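Local atomic coordinates of aspartate aminotransferase (Leishmania major, PDB entry 4H51), a protein that probably catalyses pyridoxal phosphate-dependent transfer of an amino group from L-aspartate to 2-oxoglutarate, working as a homodimer. Residues L185-P188 with D189-F193; R342-Y345 with D346-R350. One frame throughout, in Å; residues are numbered along the deposited sequence.

Overall arrangement
Both contacts are local, each formed within one unbroken run of the chain, and they follow in series without nesting or crossing. From the N terminus, contact 1 comes first: L185-P188 and D189-F193 close the short turn between helix 177-186 and strand 192-196, an inner strand of the large mixed sheet, flanked by the parallel strands 140-144 and 225-230. Contact 2 closes no loop; R342-Y345 and D346-R350 are the last turns of the long helix 320-350, which lie against helices 359-362 and 400-416 in the C-terminal part of the fold. The two centres are 41 Å apart, and the nearest atoms are separated by about 31 Å.

Contact 1 (L185-P188 with D189-F193); sequences LAAP and DGSVF
Pro188 and Ser191 meet across the tight helix-to-strand turn that delivers the chain from helix 177-186 into strand 192-196, an alpha-to-beta connection of the class I aminotransferase fold. Ala187 is the first residue to leave helical geometry, and Asp189 and Gly190 then turn the chain with backbone angles close to those of a type II turn; the second corner suits glycine, whose phi is positive.

The inner side of the turn is closely packed. The methyl CB of Ala187 faces the strand, lying 3.9 Å from Ser191 OG and 4.0 Å from Phe193 CZ. It reaches the far edge of the Phe193 ring, near the ring plane, and makes a simple apolar contact there. Tyr141 of the neighbouring strand stacks on Phe193 and also touches Ala187 and Ser191, while Met219 of helix 209-221 packs against the aromatic side chain.

The outer side is looser. Pro188 and Asp189 are exposed, and the Asp189 CB bond points away from 185-188. The carboxylate is nevertheless held: OD1 forms a salt bridge with Lys222 NZ, which also donates hydrogen bonds to Leu185 O and Ala187 O. One lysine thus bonds to the last turn of the helix, to Ala187 just after it and to the Asp189 carboxylate.

The buried hydroxyl of Ser191 closes the turn, with OG 3.5 Å from CG of the Pro188 ring. Its place beside its own backbone N (chi1 -61°) brings OG back over the turn to Pro188 O. The hydroxyl donates to that oxygen, OG to O 2.8 Å. It approaches at a C=O...OG angle of 140°, with OG tilted somewhat from the carbonyl plane.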
loop_
_atom_site.group_PDB
_atom_site.type_symbol
_atom_site.label_atom_id
_atom_site.label_comp_id
_atom_site.label_asym_id
_atom_site.label_seq_id
_atom_site.Cartn_x
_atom_site.Cartn_y
_atom_site.Cartn_z
ATOM N N LEU B 185 -12.554 8.450 31.390
ATOM C CA LEU B 185 -12.877 7.747 32.630
ATOM C C LEU B 185 -14.163 6.891 32.473
ATOM O O LEU B 185 -14.286 5.815 33.078
ATOM C CB LEU B 185 -12.978 8.764 33.793
ATOM C CG LEU B 185 -11.644 9.260 34.415
ATOM C CD1 LEU B 185 -11.894 10.379 35.425
ATOM C CD2 LEU B 185 -10.961 8.069 35.051
ATOM N N ALA B 186 -15.126 7.387 31.696
ATOM C CA ALA B 186 -16.424 6.720 31.531
ATOM C C ALA B 186 -16.315 5.472 30.639
ATOM O O ALA B 186 -17.094 4.535 30.747
ATOM C CB ALA B 186 -17.466 7.692 30.973
ATOM N N ALA B 187 -15.314 5.442 29.788
ATOM C CA ALA B 187 -15.042 4.277 28.976
ATOM C C ALA B 187 -14.701 3.098 29.850
ATOM O O ALA B 187 -14.072 3.236 30.894
ATOM C CB ALA B 187 -13.904 4.569 28.033
ATOM N N PRO B 188 -15.104 1.909 29.424
ATOM C CA PRO B 188 -14.698 0.729 30.168
ATOM C C PRO B 188 -13.196 0.589 30.129
ATOM O O PRO B 188 -12.562 1.013 29.159
ATOM C CB PRO B 188 -15.342 -0.438 29.398
ATOM C CG PRO B 188 -15.693 0.121 28.079
ATOM C CD PRO B 188 -15.900 1.590 28.236
ATOM N N ASP B 189 -12.626 0.028 31.188
ATOM C CA ASP B 189 -11.195 -0.218 31.220
ATOM C C ASP B 189 -10.806 -1.046 30.025
ATOM O O ASP B 189 -11.567 -1.903 29.579
ATOM C CB ASP B 189 -10.805 -1.017 32.446
ATOM C CG ASP B 189 -10.800 -0.209 33.722
ATOM O OD1 ASP B 189 -11.419 0.851 33.831
ATOM O OD2 ASP B 189 -10.175 -0.683 34.669
ATOM N N GLY B 190 -9.608 -0.803 29.506
ATOM C CA GLY B 190 -9.116 -1.531 28.364
ATOM C C GLY B 190 -9.801 -1.176 27.048
ATOM O O GLY B 190 -10.020 -2.056 26.241
ATOM N N SER B 191 -10.164 0.082 26.855
ATOM C CA SER B 191 -10.619 0.571 25.568
ATOM C C SER B 191 -9.425 1.087 24.734
ATOM O O SER B 191 -8.296 1.211 25.240
ATOM C CB SER B 191 -11.624 1.682 25.728
ATOM O OG SER B 191 -12.778 1.244 26.424
ATOM N N VAL B 192 -9.647 1.306 23.446
ATOM C CA VAL B 192 -8.634 1.858 22.563
ATOM C C VAL B 192 -8.898 3.335 22.289
ATOM O O VAL B 192 -10.039 3.690 21.972
ATOM C CB VAL B 192 -8.602 1.119 21.237
ATOM C CG1 VAL B 192 -7.433 1.662 20.390
ATOM C CG2 VAL B 192 -8.415 -0.373 21.461
ATOM N N PHE B 193 -7.882 4.191 22.430
ATOM C CA PHE B 193 -8.017 5.614 22.133
ATOM C C PHE B 193 -7.040 6.008 21.053
ATOM O O PHE B 193 -5.815 5.858 21.235
ATOM C CB PHE B 193 -7.755 6.467 23.356
ATOM C CG PHE B 193 -8.911 6.521 24.294
ATOM C CD1 PHE B 193 -9.224 5.418 25.087
ATOM C CD2 PHE B 193 -9.746 7.611 24.313
ATOM C CE1 PHE B 193 -10.313 5.453 25.929
ATOM C CE2 PHE B 193 -10.832 7.636 25.144
ATOM C CZ PHE B 193 -11.134 6.531 25.938
#

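Contact 2 (R342-Y345 with D346-R350); sequences RTVY and DELLR
Tyr345 and Leu349, one helical turn apart, pack by a CH-pi contact. Tyr345 CG lies opposite the backbone N (chi1 173°), which swings the ring beside the following turn; Leu349 CG sits over one ring face, 4.2 Å from the centroid and 18° off the normal, displaced toward the rim. The CD1 branch of Leu349 extends along the outer part of the ring, 3.8 Å from Tyr345 CE2. At the far end of the ring, Tyr345 OH is hydrogen-bonded to Glu358, so the hydroxyl end of the ring is fixed by Glu358 while Leu349 lies over one face.

Arg342 reaches Asp346 by a folded route. Its chain bends at both chi2 and chi3, which presses CD to a tight 3.0 Å from Asp346 OD2 and brings the guanidinium edge up to the other oxygen. The salt bridge from Arg342 NH1 to Asp346 OD1 is long, 3.4 Å, and its hydrogen bond is weak although nearly straight; the two flat groups are turned 46° against each other.

Glu347 and Arg350 are joined much more firmly. Glu347 bends at chi2, and Arg350 meets it side-on: NE donates to OE1 and NH1 to OE2, each at 2.8 Å and almost straight. The carboxylate lies in line with the guanidinium plane but is itself approached from above. Gln408 of helix 400-416 is a second partner of OE2, which should further limit its rotation.

On the buried side Val344 CG1 and Leu348 CD1 lie alongside one another, 3.9 Å apart, both residues touching Val360 of helix 359-362. These i to i+3 and i to i+4 pairings belong to the C-terminal turns of helix 320-350, the long helix that in aspartate aminotransferases runs from the large, cofactor-binding domain into the small domain.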
loop_
_atom_site.group_PDB
_atom_site.type_symbol
_atom_site.label_atom_id
_atom_site.label_comp_id
_atom_site.label_asym_id
_atom_site.label_seq_id
_atom_site.Cartn_x
_atom_site.Cartn_y
_atom_site.Cartn_z
ATOM N N ARG B 342 -0.874 34.916 11.082
ATOM C CA ARG B 342 -0.756 36.279 11.584
ATOM C C ARG B 342 -1.340 37.261 10.565
ATOM O O ARG B 342 -2.040 38.205 10.929
ATOM C CB ARG B 342 0.707 36.599 11.933
ATOM C CG ARG B 342 0.999 38.072 12.207
ATOM C CD ARG B 342 0.255 38.591 13.438
ATOM N NE ARG B 342 0.493 37.802 14.662
ATOM C CZ ARG B 342 -0.005 38.128 15.867
ATOM N NH1 ARG B 342 -0.770 39.210 16.024
ATOM N NH2 ARG B 342 0.265 37.372 16.927
ATOM N N THR B 343 -1.124 37.004 9.277
ATOM C CA THR B 343 -1.697 37.858 8.261
ATOM C C THR B 343 -3.230 37.854 8.260
ATOM O O THR B 343 -3.882 38.905 8.100
ATOM C CB THR B 343 -1.213 37.443 6.868
ATOM O OG1 THR B 343 0.225 37.516 6.820
ATOM C CG2 THR B 343 -1.782 38.328 5.836
ATOM N N VAL B 344 -3.816 36.663 8.371
ATOM C CA VAL B 344 -5.278 36.533 8.428
ATOM C C VAL B 344 -5.803 37.246 9.667
ATOM O O VAL B 344 -6.756 38.050 9.582
ATOM C CB VAL B 344 -5.712 35.028 8.477
ATOM C CG1 VAL B 344 -7.216 34.910 8.637
ATOM C CG2 VAL B 344 -5.202 34.308 7.228
ATOM N N TYR B 345 -5.172 36.954 10.799
ATOM C CA TYR B 345 -5.591 37.468 12.090
ATOM C C TYR B 345 -5.504 38.989 12.146
ATOM O O TYR B 345 -6.452 39.615 12.581
ATOM C CB TYR B 345 -4.794 36.826 13.209
ATOM C CG TYR B 345 -5.041 37.404 14.579
ATOM C CD1 TYR B 345 -6.226 37.157 15.266
ATOM C CD2 TYR B 345 -4.067 38.190 15.204
ATOM C CE1 TYR B 345 -6.443 37.690 16.530
ATOM C CE2 TYR B 345 -4.281 38.744 16.454
ATOM C CZ TYR B 345 -5.461 38.473 17.121
ATOM O OH TYR B 345 -5.674 39.019 18.369
ATOM N N ASP B 346 -4.409 39.572 11.656
ATOM C CA ASP B 346 -4.254 41.043 11.708
ATOM C C ASP B 346 -5.300 41.723 10.863
ATOM O O ASP B 346 -5.746 42.832 11.170
ATOM C CB ASP B 346 -2.834 41.491 11.296
ATOM C CG ASP B 346 -1.802 41.189 12.350
ATOM O OD1 ASP B 346 -2.153 41.073 13.541
ATOM O OD2 ASP B 346 -0.612 41.032 12.004
ATOM N N GLU B 347 -5.705 41.054 9.790
ATOM C CA GLU B 347 -6.708 41.586 8.906
ATOM C C GLU B 347 -8.099 41.451 9.510
ATOM O O GLU B 347 -8.914 42.364 9.371
ATOM C CB GLU B 347 -6.630 40.907 7.546
ATOM C CG GLU B 347 -7.539 41.439 6.463
ATOM C CD GLU B 347 -7.231 42.882 6.031
ATOM O OE1 GLU B 347 -6.342 43.536 6.628
ATOM O OE2 GLU B 347 -7.911 43.355 5.098
ATOM N N LEU B 348 -8.384 40.326 10.171
ATOM C CA LEU B 348 -9.654 40.209 10.905
ATOM C C LEU B 348 -9.778 41.313 11.969
ATOM O O LEU B 348 -10.861 41.836 12.169
ATOM C CB LEU B 348 -9.795 38.853 11.566
ATOM C CG LEU B 348 -9.927 37.691 10.597
ATOM C CD1 LEU B 348 -9.725 36.339 11.326
ATOM C CD2 LEU B 348 -11.263 37.757 9.880
ATOM N N LEU B 349 -8.687 41.630 12.651
ATOM C CA LEU B 349 -8.694 42.707 13.639
ATOM C C LEU B 349 -8.990 44.052 12.984
ATOM O O LEU B 349 -9.747 44.879 13.524
ATOM C CB LEU B 349 -7.360 42.812 14.371
ATOM C CG LEU B 349 -7.029 41.722 15.385
ATOM C CD1 LEU B 349 -5.835 42.172 16.209
ATOM C CD2 LEU B 349 -8.231 41.337 16.251
ATOM N N ARG B 350 -8.398 44.254 11.813
ATOM C CA ARG B 350 -8.480 45.511 11.130
ATOM C C ARG B 350 -9.870 45.713 10.571
ATOM O O ARG B 350 -10.370 46.820 10.548
ATOM C CB ARG B 350 -7.448 45.550 10.001
ATOM C CG ARG B 350 -7.192 46.941 9.448
ATOM C CD ARG B 350 -6.419 46.878 8.137
ATOM N NE ARG B 350 -7.182 46.173 7.115
ATOM C CZ ARG B 350 -8.209 46.683 6.435
ATOM N NH1 ARG B 350 -8.826 45.941 5.525
ATOM N NH2 ARG B 350 -8.609 47.940 6.628
#